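Aromatic-amino-acid transaminase TyrB (Burkholderia cenocepacia K56-2Valvano, PDB 4WD2) probably catalyses the pyridoxal-phosphate-dependent transfer of amino groups between aromatic amino acids and 2-oxo acids, as a class I/II aminotransferase. Local coordinates at residues A[86-90]-A[91-95]; A[78-81]-A[82-85]. All coordinates share one frame; numbering follows the deposited sequence.

Contact 1 of 2, residues A[86-90]-A[91-95]; sequences VQSLV and FGADH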
loop_
_atom_site.group_PDB
_atom_site.type_symbol
_atom_site.label_atom_id
_atom_site.label_comp_id
_atom_site.label_asym_id
_atom_site.label_seq_id
_atom_site.Cartn_x
_atom_site.Cartn_y
_atom_site.Cartn_z
ATOM N N VAL A 86 2.304 -8.328 -16.445
ATOM C CA VAL A 86 3.406 -7.440 -16.102
ATOM C C VAL A 86 4.757 -8.068 -16.421
ATOM O O VAL A 86 5.640 -7.412 -16.973
ATOM C CB VAL A 86 3.356 -7.055 -14.617
ATOM C CG1 VAL A 86 4.648 -6.374 -14.190
ATOM C CG2 VAL A 86 2.171 -6.157 -14.370
ATOM N N GLN A 87 4.914 -9.344 -16.077
ATOM C CA GLN A 87 6.176 -10.039 -16.312
ATOM C C GLN A 87 6.479 -10.128 -17.807
ATOM O O GLN A 87 7.614 -9.903 -18.247
ATOM C CB GLN A 87 6.135 -11.433 -15.691
ATOM C CG GLN A 87 7.480 -12.119 -15.664
ATOM C CD GLN A 87 7.362 -13.556 -15.250
ATOM O OE1 GLN A 87 7.223 -14.446 -16.086
ATOM N NE2 GLN A 87 7.398 -13.793 -13.952
ATOM N N SER A 88 5.450 -10.439 -18.585
ATOM C CA SER A 88 5.560 -10.501 -20.043
ATOM C C SER A 88 5.898 -9.134 -20.647
ATOM O O SER A 88 6.735 -9.024 -21.545
ATOM C CB SER A 88 4.260 -11.030 -20.643
ATOM O OG SER A 88 4.383 -11.186 -22.043
ATOM N N LEU A 89 5.240 -8.090 -20.159
ATOM C CA LEU A 89 5.489 -6.742 -20.661
ATOM C C LEU A 89 6.920 -6.298 -20.397
ATOM O O LEU A 89 7.571 -5.723 -21.266
ATOM C CB LEU A 89 4.518 -5.748 -20.021
ATOM C CG LEU A 89 4.810 -4.269 -20.268
ATOM C CD1 LEU A 89 4.620 -3.901 -21.736
ATOM C CD2 LEU A 89 3.913 -3.417 -19.383
ATOM N N VAL A 90 7.406 -6.563 -19.189
ATOM C CA VAL A 90 8.730 -6.105 -18.783
ATOM C C VAL A 90 9.870 -6.881 -19.443
ATOM O O VAL A 90 10.828 -6.280 -19.925
ATOM C CB VAL A 90 8.898 -6.182 -17.255
ATOM C CG1 VAL A 90 10.348 -5.894 -16.853
ATOM C CG2 VAL A 90 7.961 -5.200 -16.576
ATOM N N PHE A 91 9.775 -8.208 -19.468
ATOM C CA PHE A 91 10.885 -9.031 -19.948
ATOM C C PHE A 91 10.718 -9.471 -21.398
ATOM O O PHE A 91 11.669 -9.948 -22.022
ATOM C CB PHE A 91 11.060 -10.268 -19.058
ATOM C CG PHE A 91 11.454 -9.946 -17.641
ATOM C CD1 PHE A 91 10.489 -9.715 -16.672
ATOM C CD2 PHE A 91 12.790 -9.882 -17.278
ATOM C CE1 PHE A 91 10.846 -9.410 -15.372
ATOM C CE2 PHE A 91 13.154 -9.583 -15.969
ATOM C CZ PHE A 91 12.181 -9.343 -15.020
ATOM N N GLY A 92 9.513 -9.307 -21.929
ATOM C CA GLY A 92 9.182 -9.842 -23.233
ATOM C C GLY A 92 8.612 -11.232 -23.051
ATOM O O GLY A 92 9.133 -12.027 -22.258
ATOM N N ALA A 93 7.537 -11.521 -23.780
ATOM C CA ALA A 93 6.861 -12.812 -23.718
ATOM C C ALA A 93 7.807 -13.990 -23.915
ATOM O O ALA A 93 7.657 -15.026 -23.263
ATOM C CB ALA A 93 5.741 -12.868 -24.765
ATOM N N ASP A 94 8.777 -13.835 -24.814
ATOM C CA ASP A 94 9.649 -14.945 -25.187
ATOM C C ASP A 94 10.932 -15.031 -24.356
ATOM O O ASP A 94 11.860 -15.767 -24.714
ATOM C CB ASP A 94 10.013 -14.846 -26.674
ATOM C CG ASP A 94 10.909 -13.647 -26.991
ATOM O OD1 ASP A 94 11.039 -12.738 -26.143
ATOM O OD2 ASP A 94 11.485 -13.616 -28.102
ATOM N N HIS A 95 11.002 -14.280 -23.260
ATOM C CA HIS A 95 12.247 -14.227 -22.506
ATOM C C HIS A 95 12.549 -15.590 -21.890
ATOM O O HIS A 95 11.665 -16.210 -21.309
ATOM C CB HIS A 95 12.199 -13.156 -21.424
ATOM C CG HIS A 95 13.552 -12.751 -20.943
ATOM N ND1 HIS A 95 14.362 -13.593 -20.203
ATOM C CD2 HIS A 95 14.259 -11.610 -21.118
ATOM C CE1 HIS A 95 15.499 -12.981 -19.938
ATOM N NE2 HIS A 95 15.462 -11.773 -20.477
#
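The C-terminal end of helix 80-91 is where Gln87, Ser88 and Val90 meet Phe91, Gly92 and Ala93. Phe91 closes the last regular turn: its N donates to Gln87 O at 3.0 Å, with an N-H...O angle of 163°. One residue on, Gly92 N reaches Ser88 O at 2.8 Å, but the bond is bent to 127° and weak. Gly92 has left the helix with positive phi, a backbone conformation that suits glycine.

The Phe91 ring turns back along the helix because its CG stands beside the backbone N (chi1 -64°). Gln87 O then sits in the ring plane at the edge, 3.3 Å from Phe91 CD1. Val90 CG1 lies over one ring face, 4.1 Å from the ring centroid, in a CH-pi contact displaced toward the rim. The two side chains run side by side. Both also pack on Val236 of helix 234-241. Gln87 CG passes Phe91 CD1 at 4.0 Å, while its amide end continues to Arg98 and Thr105.

Past the glycine, Ser88 OG touches Ala93 CB at 3.5 Å. A type I turn from Gly92 to His95 follows, and His95 ND1 accepts from Ala97 N. Such a link, with a positive-phi glycine ending one helix and a histidine N-cap opening the next, is a common way to join two successive helices.

Contact 2 of 2, residues A[78-81]-A[82-85]; sequences GLAA and YRDA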
loop_
_atom_site.group_PDB
_atom_site.type_symbol
_atom_site.label_atom_id
_atom_site.label_comp_id
_atom_site.label_asym_id
_atom_site.label_seq_id
_atom_site.Cartn_x
_atom_site.Cartn_y
_atom_site.Cartn_z
ATOM N N GLY A 78 -0.867 -10.454 -5.185
ATOM C CA GLY A 78 -1.785 -9.797 -6.098
ATOM C C GLY A 78 -2.421 -10.704 -7.131
ATOM O O GLY A 78 -2.330 -11.933 -7.058
ATOM N N LEU A 79 -3.072 -10.076 -8.103
ATOM C CA LEU A 79 -3.812 -10.770 -9.153
ATOM C C LEU A 79 -2.897 -11.566 -10.090
ATOM O O LEU A 79 -1.942 -11.019 -10.644
ATOM C CB LEU A 79 -4.629 -9.748 -9.950
ATOM C CG LEU A 79 -5.850 -10.202 -10.746
ATOM C CD1 LEU A 79 -6.916 -10.739 -9.805
ATOM C CD2 LEU A 79 -6.394 -9.040 -11.583
ATOM N N ALA A 80 -3.207 -12.849 -10.278
ATOM C CA ALA A 80 -2.374 -13.741 -11.079
ATOM C C ALA A 80 -2.246 -13.278 -12.524
ATOM O O ALA A 80 -1.158 -13.327 -13.100
ATOM C CB ALA A 80 -2.925 -15.163 -11.034
ATOM N N ALA A 81 -3.360 -12.845 -13.110
ATOM C CA ALA A 81 -3.373 -12.371 -14.489
ATOM C C ALA A 81 -2.536 -11.103 -14.646
ATOM O O ALA A 81 -1.828 -10.939 -15.642
ATOM C CB ALA A 81 -4.802 -12.128 -14.955
ATOM N N TYR A 82 -2.612 -10.215 -13.657
ATOM C CA TYR A 82 -1.791 -9.000 -13.629
ATOM C C TYR A 82 -0.295 -9.330 -13.599
ATOM O O TYR A 82 0.475 -8.818 -14.414
ATOM C CB TYR A 82 -2.166 -8.142 -12.416
ATOM C CG TYR A 82 -1.378 -6.856 -12.207
ATOM C CD1 TYR A 82 -0.172 -6.853 -11.509
ATOM C CD2 TYR A 82 -1.875 -5.635 -12.653
ATOM C CE1 TYR A 82 0.530 -5.674 -11.290
ATOM C CE2 TYR A 82 -1.183 -4.455 -12.435
ATOM C CZ TYR A 82 0.015 -4.479 -11.752
ATOM O OH TYR A 82 0.696 -3.302 -11.536
ATOM N N ARG A 83 0.107 -10.173 -12.647
ATOM C CA ARG A 83 1.505 -10.601 -12.502
ATOM C C ARG A 83 2.085 -11.167 -13.800
ATOM O O ARG A 83 3.212 -10.844 -14.197
ATOM C CB ARG A 83 1.626 -11.655 -11.394
ATOM C CG ARG A 83 1.260 -11.167 -10.008
ATOM C CD ARG A 83 1.077 -12.344 -9.067
ATOM N NE ARG A 83 2.232 -13.230 -9.103
ATOM C CZ ARG A 83 2.163 -14.554 -9.086
ATOM N NH1 ARG A 83 0.984 -15.165 -9.023
ATOM N NH2 ARG A 83 3.279 -15.269 -9.123
ATOM N N ASP A 84 1.311 -12.017 -14.461
ATOM C CA ASP A 84 1.777 -12.628 -15.696
ATOM C C ASP A 84 1.902 -11.605 -16.817
ATOM O O ASP A 84 2.872 -11.618 -17.581
ATOM C CB ASP A 84 0.846 -13.753 -16.120
ATOM C CG ASP A 84 1.273 -14.383 -17.415
ATOM O OD1 ASP A 84 2.263 -15.141 -17.395
ATOM O OD2 ASP A 84 0.633 -14.109 -18.452
ATOM N N ALA A 85 0.916 -10.719 -16.911
ATOM C CA ALA A 85 0.923 -9.667 -17.923
ATOM C C ALA A 85 2.095 -8.718 -17.696
ATOM O O ALA A 85 2.795 -8.345 -18.631
ATOM C CB ALA A 85 -0.385 -8.904 -17.906
HETATM O O HOH W 1 -1.532 -14.400 -7.860
HETATM O O HOH W 2 -2.224 -12.536 -17.988
#
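Arg83 lays its aliphatic part against the Leu79 carbonyl at the start of helix 80-91, with Arg83 CG 3.3 Å from Leu79 O. A bend at chi3 of 52° brings the guanidinium round near Ala80, with Arg83 NH1 4.2 Å from Ala80 CA. Water 1 bridges Gly78 O, just before the helix, and Arg83 NH1: it donates to Gly78 O and accepts from Arg83 NH1 at 2.9 Å. Arg83 NE is held by Thr105 O.

Tyr82 departs on a different side of the same turn. It swings its ring away, with CG opposite the backbone N (chi1 178°). Contact with Leu79 is therefore made near the root of the side chain, CB to CB at 3.8 Å. The ring packs on Ala299 and Val302 of helix 297-307, and its OH bonds Gly264 O.

Leu79 is the N-cap residue. Its carbonyl O takes a nearly straight bond from Arg83 N, 3.0 Å long at 173°. Asp84 N to Ala80 O and Ala85 N to Ala81 O carry the ladder onward. Water 2 donates to both Ala81 O and Asp84 OD2, the latter a long 3.3 Å. Asp84 OD1 forms a salt bridge with Arg98.

The chemistry is mostly polar and partly hydrated. Water and the Arg83 side chain tie the loop carbonyl of Gly78 to the first turn, and the salt bridge to Arg98 would be expected to stabilise the negative charge of Asp84.

Contacts 2 and 1 mark the start and the end of one helix, 80-91, with centres about 12 Å apart. Both are partly buried, but contact 1 has more buried residues among those that touch. Its aromatic and aliphatic groups face helix 234-241 and strand 103-108. Contact 2 has more exposed residues, uses bridging waters, and sends its tyrosine toward helix 297-307. The helix opens in contact 2 with well-angled backbone bonds and runs out in contact 1 in a weak one at a glycine. Arg98 joins them through side chains, bonding Gln87 of contact 1 and Asp84 of contact 2. Thr105 also meets both, its OG1 bonded by Gln87 and its backbone O by Arg83.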